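Local coordinates for protein phosphoacetylglucosamine mutase (Aspergillus lentulus, PDB 5O9X) that catalyses the interconversion of N-acetylglucosamine 6-phosphate and N-acetylglucosamine 1-phosphate, a phosphomutase step on the route to UDP-N-acetylglucosamine, at residues V206-S211 with I438-G443; R372-V377 with T388-A393; K395-T400 with C413-T418. The protein carries 1 engineered substitution. One frame throughout, in Å; residues are numbered along the deposited sequence.

Overall arrangement
Three contacts in one phosphohexomutase chain illustrate how chemistry follows position. Contact 2 is the buried one: a beta hairpin of domain III, held by backbone hydrogen bonds. Contact 3, partly buried, packs helix 391-399 on helix 405-420 through apolar side chains and one glutamine bond. These two share helix 391-399 and touch directly, F389 CD1 lying 3.8 Å from I397 CD1; their centres are 12 Å apart. Contact 1 lies at the surface and joins segments of domains II and III through methyl-ring packing and a water. Its H441 CE1 reaches C413 SG of contact 3 at 3.9 Å, whereas contacts 1 and 2 stay about 9 Å apart at their nearest atoms.

Contact 1 (V206-S211 with I438-G443); sequences VKVKGS and ILAHKG
V206 and A440 meet where domain II of the phosphohexomutase fold leans on domain III: the irregular segment 206-211, leading into strand 212-215, runs past the C-terminal turn of helix 428-442. The arrangement turns on one branched side chain lying across an imidazole. V206 and H441 cross at about a right angle, and the valine presents both methyls to the ring. CG2 stands over one face, 3.8 Å from the ring centroid and 18° off the normal, a CH-pi contact displaced toward the NE2 and CD2 rim. CG1 lies over the ND1 side of the same face, 3.7 Å from that atom. The valine torsion explains this grip: CG1 is anti to the carbonyl carbon (chi1 -55°), while CG2 takes the crowded position between backbone N and C. The imidazole is itself held, since NE2 is hydrogen-bonded to V202 O and the ring also meets F316 at a plane angle of about 45°.

A440, the residue before H441, meets the backbone of 206-211 with its methyl. Its CB points at the segment and packs 3.5 Å from K207 O, with V206 CG2 at 3.9 Å and V208 CG2 at 4.2 Å. A methyl is small enough to let the backbone come this close, and V208 and A440 form the nearest CA pair. K207 turns its own side chain away. On the polar side a water lies within hydrogen-bonding reach of two carbonyls and can donate to either, 2.7 Å from A440 O and 3.2 Å from K207 O.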
# COMPACT_ATOMS: atom_id res chain seq x y z
N VAL A 206 -21.90 1.49 19.58
CA VAL A 206 -22.17 2.62 18.65
C VAL A 206 -22.72 2.05 17.34
O VAL A 206 -22.65 0.86 17.12
CB VAL A 206 -20.84 3.46 18.39
CG1 VAL A 206 -20.22 3.95 19.71
CG2 VAL A 206 -19.79 2.61 17.67
N LYS A 207 -23.15 2.91 16.45
CA LYS A 207 -23.66 2.48 15.15
C LYS A 207 -23.20 3.44 14.09
O LYS A 207 -23.10 4.65 14.34
CB LYS A 207 -25.21 2.50 15.16
CG LYS A 207 -25.79 1.31 15.96
CD LYS A 207 -27.20 0.97 15.48
CE LYS A 207 -27.89 0.10 16.50
NZ LYS A 207 -28.49 -1.11 15.84
N VAL A 208 -22.93 2.90 12.90
CA VAL A 208 -22.69 3.67 11.70
C VAL A 208 -23.99 4.34 11.28
O VAL A 208 -25.03 3.75 11.43
CB VAL A 208 -22.23 2.69 10.57
CG1 VAL A 208 -22.23 3.37 9.22
CG2 VAL A 208 -20.83 2.17 10.92
N LYS A 209 -23.92 5.52 10.69
CA LYS A 209 -25.10 6.14 10.18
C LYS A 209 -24.82 6.38 8.69
O LYS A 209 -23.70 6.87 8.33
CB LYS A 209 -25.30 7.45 11.00
CG LYS A 209 -26.02 8.62 10.35
CD LYS A 209 -27.56 8.58 10.55
CE LYS A 209 -28.30 9.49 9.56
NZ LYS A 209 -27.89 9.27 8.12
N GLY A 210 -25.85 6.11 7.87
CA GLY A 210 -25.91 6.32 6.43
C GLY A 210 -25.12 5.19 5.73
O GLY A 210 -24.26 4.54 6.32
N SER A 211 -25.36 5.04 4.45
CA SER A 211 -24.72 3.99 3.66
C SER A 211 -23.27 4.40 3.36
O SER A 211 -22.90 5.61 3.44
CB SER A 211 -25.48 3.85 2.35
OG SER A 211 -25.54 5.09 1.67
N ILE A 438 -14.42 4.76 13.44
CA ILE A 438 -14.11 6.06 13.99
C ILE A 438 -15.23 7.06 13.86
O ILE A 438 -15.57 7.79 14.84
CB ILE A 438 -12.78 6.65 13.43
CG1 ILE A 438 -11.60 5.75 13.83
CG2 ILE A 438 -12.58 8.08 14.07
CD1 ILE A 438 -10.31 6.11 13.03
N LEU A 439 -15.75 7.22 12.65
CA LEU A 439 -16.89 8.16 12.45
C LEU A 439 -18.07 7.78 13.33
O LEU A 439 -18.78 8.69 13.82
CB LEU A 439 -17.38 8.14 11.01
CG LEU A 439 -16.26 8.66 10.07
CD1 LEU A 439 -16.70 8.37 8.62
CD2 LEU A 439 -15.87 10.15 10.27
N ALA A 440 -18.30 6.47 13.51
CA ALA A 440 -19.46 6.00 14.32
C ALA A 440 -19.21 6.44 15.81
O ALA A 440 -20.16 6.87 16.49
CB ALA A 440 -19.61 4.48 14.27
N HIS A 441 -17.97 6.28 16.31
CA HIS A 441 -17.67 6.69 17.68
C HIS A 441 -17.72 8.21 17.90
O HIS A 441 -18.29 8.69 18.89
CB HIS A 441 -16.30 6.18 18.12
CG HIS A 441 -16.31 4.73 18.51
ND1 HIS A 441 -16.51 4.33 19.81
CD2 HIS A 441 -16.17 3.60 17.78
CE1 HIS A 441 -16.46 3.01 19.87
NE2 HIS A 441 -16.27 2.54 18.65
N LYS A 442 -17.13 8.96 16.97
CA LYS A 442 -17.13 10.42 17.07
C LYS A 442 -18.52 11.00 16.83
O LYS A 442 -18.82 12.11 17.32
CB LYS A 442 -16.11 11.05 16.05
CG LYS A 442 -14.61 10.77 16.41
CD LYS A 442 -13.76 11.52 15.31
CE LYS A 442 -12.24 11.59 15.53
NZ LYS A 442 -11.93 12.35 16.79
N GLY A 443 -19.35 10.29 16.07
CA GLY A 443 -20.74 10.73 15.70
C GLY A 443 -20.67 11.60 14.45
O GLY A 443 -21.66 12.15 13.98
O HOH W 1 -22.39 7.60 15.19

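Contact 2 (R372-V377 with T388-A393); sequences RFDVGV and TFSENA
V375 pairs with F389 and G376 with T388 in the antiparallel beta hairpin of strands 375-379 and 385-389, at one edge of the domain III sheet. Strand 375-379 lies beside the parallel strand 332-337, and 385-389 is one of the two outermost strands. G376 and T388 form the hydrogen-bonded pair: G376 N gives to T388 O at 2.8 Å, in the carbonyl plane, and T388 N returns a bond to G376 O at 2.9 Å, with the donor tilted 26° from that plane. V375 and F389 are the non-hydrogen-bonded pair, and their side chains lie side by side, pointing the same way; V375 CG2 comes 3.9 Å from F389 CD1 and CG1 meets CE1, an oblique approach to the ring. The phenylalanine then continues toward L417 and T418 of helix 405-420. On the other face, T388 CG2 lies 3.5 Å from G376 O, beside a residue that has no side chain of its own.

One more backbone bond follows past the strand ends. S390 N donates to D374 O at 2.8 Å, nearly straight at 175°, and A393 CB packs 3.3 Å from that oxygen. S390 is the N-cap of helix 391-399: OG, set between backbone N and carbonyl carbon (chi1 73°), accepts from A393 N at 3.0 Å. D374 in turn is hydrogen-bonded through OD2 to K331 N. The chemistry implies that S390 couples the end of the hairpin to the start of the helix, since it spends its backbone N-H on D374 and its hydroxyl oxygen on the first turn of the helix.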
# COMPACT_ATOMS: atom_id res chain seq x y z
N ARG A 372 9.60 4.16 14.99
CA ARG A 372 10.22 4.99 16.02
C ARG A 372 9.23 5.48 17.11
O ARG A 372 9.64 6.07 18.10
CB ARG A 372 11.02 6.13 15.38
CG ARG A 372 12.07 5.53 14.43
CD ARG A 372 13.20 6.43 13.95
NE ARG A 372 13.67 7.41 14.94
CZ ARG A 372 14.53 8.40 14.68
NH1 ARG A 372 15.05 8.54 13.46
NH2 ARG A 372 14.89 9.26 15.64
N PHE A 373 7.92 5.22 16.90
CA PHE A 373 6.86 5.70 17.79
C PHE A 373 6.26 4.50 18.54
O PHE A 373 6.39 3.37 18.06
CB PHE A 373 5.78 6.41 16.94
CG PHE A 373 6.34 7.61 16.23
CD1 PHE A 373 6.72 8.72 16.95
CD2 PHE A 373 6.51 7.61 14.82
CE1 PHE A 373 7.28 9.85 16.31
CE2 PHE A 373 7.08 8.74 14.18
CZ PHE A 373 7.45 9.85 14.91
N ASP A 374 5.60 4.76 19.68
CA ASP A 374 4.77 3.74 20.35
C ASP A 374 3.62 3.39 19.41
O ASP A 374 3.32 2.22 19.16
CB ASP A 374 4.16 4.31 21.70
CG ASP A 374 5.26 4.77 22.76
OD1 ASP A 374 6.29 4.10 22.89
OD2 ASP A 374 5.04 5.80 23.47
N VAL A 375 2.95 4.43 18.89
CA VAL A 375 1.85 4.25 17.89
C VAL A 375 2.32 5.00 16.59
O VAL A 375 2.46 6.22 16.63
CB VAL A 375 0.54 4.86 18.44
CG1 VAL A 375 -0.58 4.68 17.44
CG2 VAL A 375 0.15 4.21 19.82
N GLY A 376 2.59 4.31 15.50
CA GLY A 376 3.11 5.05 14.34
C GLY A 376 1.97 5.05 13.27
O GLY A 376 1.62 3.98 12.69
N VAL A 377 1.38 6.20 13.03
CA VAL A 377 0.27 6.24 12.07
C VAL A 377 0.98 6.56 10.74
O VAL A 377 1.69 7.58 10.66
CB VAL A 377 -0.73 7.33 12.40
CG1 VAL A 377 -1.83 7.43 11.30
CG2 VAL A 377 -1.37 7.02 13.75
N THR A 388 0.89 1.21 13.12
CA THR A 388 1.72 0.17 13.75
C THR A 388 1.80 0.47 15.28
O THR A 388 1.84 1.61 15.70
CB THR A 388 3.06 0.08 13.02
OG1 THR A 388 3.80 -0.95 13.62
CG2 THR A 388 3.83 1.31 13.18
N PHE A 389 1.72 -0.57 16.09
CA PHE A 389 1.81 -0.45 17.57
C PHE A 389 3.06 -1.19 17.98
O PHE A 389 3.21 -2.36 17.62
CB PHE A 389 0.60 -1.09 18.22
CG PHE A 389 -0.69 -0.36 17.93
CD1 PHE A 389 -1.12 0.67 18.78
CD2 PHE A 389 -1.43 -0.69 16.79
CE1 PHE A 389 -2.31 1.36 18.52
CE2 PHE A 389 -2.61 0.02 16.49
CZ PHE A 389 -3.05 1.02 17.37
N SER A 390 3.94 -0.49 18.65
CA SER A 390 5.20 -1.13 19.15
C SER A 390 4.95 -2.24 20.19
O SER A 390 3.84 -2.34 20.77
CB SER A 390 6.09 -0.11 19.81
OG SER A 390 5.60 0.33 21.09
N GLU A 391 5.97 -3.07 20.44
CA GLU A 391 5.87 -4.04 21.53
C GLU A 391 5.40 -3.46 22.91
O GLU A 391 4.45 -3.97 23.52
CB GLU A 391 7.14 -4.90 21.60
CG GLU A 391 7.25 -5.94 20.49
CD GLU A 391 5.93 -6.68 20.17
OE1 GLU A 391 5.36 -7.33 21.08
OE2 GLU A 391 5.43 -6.59 19.01
N ASN A 392 6.04 -2.38 23.33
CA ASN A 392 5.72 -1.67 24.54
C ASN A 392 4.31 -1.10 24.53
O ASN A 392 3.64 -1.12 25.55
CB ASN A 392 6.77 -0.60 24.82
CG ASN A 392 8.08 -1.22 25.33
OD1 ASN A 392 8.15 -2.42 25.67
ND2 ASN A 392 9.13 -0.40 25.40
N ALA A 393 3.86 -0.62 23.38
CA ALA A 393 2.49 -0.06 23.28
C ALA A 393 1.47 -1.17 23.45
O ALA A 393 0.42 -1.03 24.21
CB ALA A 393 2.33 0.71 21.93

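Contact 3 (K395-T400 with C413-T418); sequences KTIKNT and CLQALT
I397 and Q415 carry the packing of helix 391-399 on helix 405-420, two neighbouring helices of the alpha/beta/alpha domain III. The axes of the segments approach to 9.4 Å, with 130° between their N-to-C directions.

The apolar part belongs to I397. Its CG2, anti to the backbone N, comes 3.5 Å from Q415 CG and 4.1 Å from L414 CB. The other branch leads elsewhere: CD1 meets T418 CG2 tip to tip at 3.9 Å. I397 also touches the ring of F389, while L414 and L417 pack on helix 306-324.

The polar part between the helices is one bond. Q415 runs past I397 in the opposite direction; chi2 of 166° carries its CD outward, and NE2 at the end of the side chain donates to I397 O at 3.1 Å. The N-H...O angle is 166°, and the oxygen lies in the plane of the glutamine amide. A side-chain amide thus reaches a main-chain carbonyl in the last turn of its neighbour.

On each side of the contact a threonine hydroxyl turns back on the main chain. T418 OG1 donates to Q415 O at 2.6 Å. Just past the C-terminal end of helix 391-399, T400 grips T396 O from opposite faces of its plane, with its backbone N and with OG1, the hydroxyl at 2.7 Å.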
# COMPACT_ATOMS: atom_id res chain seq x y z
N LYS A 395 1.80 -3.98 25.00
CA LYS A 395 1.87 -4.45 26.40
C LYS A 395 1.07 -3.50 27.30
O LYS A 395 0.23 -3.95 28.03
CB LYS A 395 3.33 -4.61 26.90
CG LYS A 395 3.87 -6.04 26.86
CD LYS A 395 5.24 -6.21 27.58
CE LYS A 395 5.23 -5.77 29.06
NZ LYS A 395 6.42 -6.18 29.88
N THR A 396 1.29 -2.18 27.17
CA THR A 396 0.48 -1.16 27.82
C THR A 396 -1.00 -1.31 27.52
O THR A 396 -1.80 -1.28 28.46
CB THR A 396 0.93 0.24 27.41
OG1 THR A 396 2.33 0.38 27.65
CG2 THR A 396 0.16 1.32 28.22
N ILE A 397 -1.38 -1.48 26.24
CA ILE A 397 -2.80 -1.61 25.85
C ILE A 397 -3.43 -2.89 26.44
O ILE A 397 -4.58 -2.88 26.85
CB ILE A 397 -2.94 -1.56 24.30
CG1 ILE A 397 -2.55 -0.13 23.84
CG2 ILE A 397 -4.36 -1.90 23.85
CD1 ILE A 397 -2.34 0.01 22.35
N LYS A 398 -2.64 -3.97 26.48
CA LYS A 398 -3.13 -5.25 26.97
C LYS A 398 -3.24 -5.28 28.51
O LYS A 398 -4.23 -5.81 29.02
CB LYS A 398 -2.20 -6.41 26.50
CG LYS A 398 -2.75 -7.82 26.78
CD LYS A 398 -1.68 -8.90 26.68
CE LYS A 398 -2.33 -10.27 26.72
NZ LYS A 398 -1.40 -11.35 26.27
N ASN A 399 -2.27 -4.72 29.22
CA ASN A 399 -2.09 -4.96 30.66
C ASN A 399 -2.52 -3.86 31.59
O ASN A 399 -2.56 -4.09 32.77
CB ASN A 399 -0.62 -5.27 30.98
CG ASN A 399 -0.12 -6.52 30.25
OD1 ASN A 399 -0.89 -7.44 29.96
ND2 ASN A 399 1.17 -6.54 29.95
N THR A 400 -2.80 -2.65 31.08
CA THR A 400 -3.21 -1.53 31.93
C THR A 400 -4.50 -1.93 32.65
O THR A 400 -5.37 -2.55 32.05
CB THR A 400 -3.47 -0.27 31.07
OG1 THR A 400 -2.20 0.25 30.66
CG2 THR A 400 -4.17 0.82 31.88
N CYS A 413 -11.70 -0.49 23.58
CA CYS A 413 -11.79 -0.03 22.19
C CYS A 413 -10.37 -0.03 21.59
O CYS A 413 -10.16 -0.56 20.51
CB CYS A 413 -12.45 1.37 22.16
SG CYS A 413 -12.83 1.82 20.45
N LEU A 414 -9.37 0.46 22.31
CA LEU A 414 -8.01 0.43 21.77
C LEU A 414 -7.52 -0.96 21.48
O LEU A 414 -6.87 -1.21 20.46
CB LEU A 414 -6.99 1.10 22.71
CG LEU A 414 -6.83 2.59 22.64
CD1 LEU A 414 -6.04 3.01 23.87
CD2 LEU A 414 -6.11 2.98 21.33
N GLN A 415 -7.82 -1.90 22.38
CA GLN A 415 -7.37 -3.29 22.20
C GLN A 415 -7.98 -3.87 20.94
O GLN A 415 -7.28 -4.51 20.14
CB GLN A 415 -7.79 -4.19 23.42
CG GLN A 415 -7.20 -3.76 24.77
CD GLN A 415 -7.89 -4.44 25.99
OE1 GLN A 415 -8.98 -5.05 25.85
NE2 GLN A 415 -7.24 -4.38 27.17
N ALA A 416 -9.28 -3.62 20.74
CA ALA A 416 -9.95 -4.12 19.56
C ALA A 416 -9.29 -3.51 18.23
O ALA A 416 -9.11 -4.20 17.20
CB ALA A 416 -11.44 -3.79 19.62
N LEU A 417 -8.97 -2.22 18.30
CA LEU A 417 -8.35 -1.50 17.17
C LEU A 417 -7.02 -2.18 16.78
O LEU A 417 -6.71 -2.34 15.61
CB LEU A 417 -8.21 -0.02 17.62
CG LEU A 417 -7.72 1.08 16.70
CD1 LEU A 417 -8.51 2.36 17.03
CD2 LEU A 417 -6.27 1.23 17.11
N THR A 418 -6.24 -2.64 17.76
CA THR A 418 -5.00 -3.27 17.47
C THR A 418 -5.26 -4.62 16.81
O THR A 418 -4.40 -5.10 16.10
CB THR A 418 -4.07 -3.51 18.73
OG1 THR A 418 -4.70 -4.43 19.63
CG2 THR A 418 -3.70 -2.18 19.49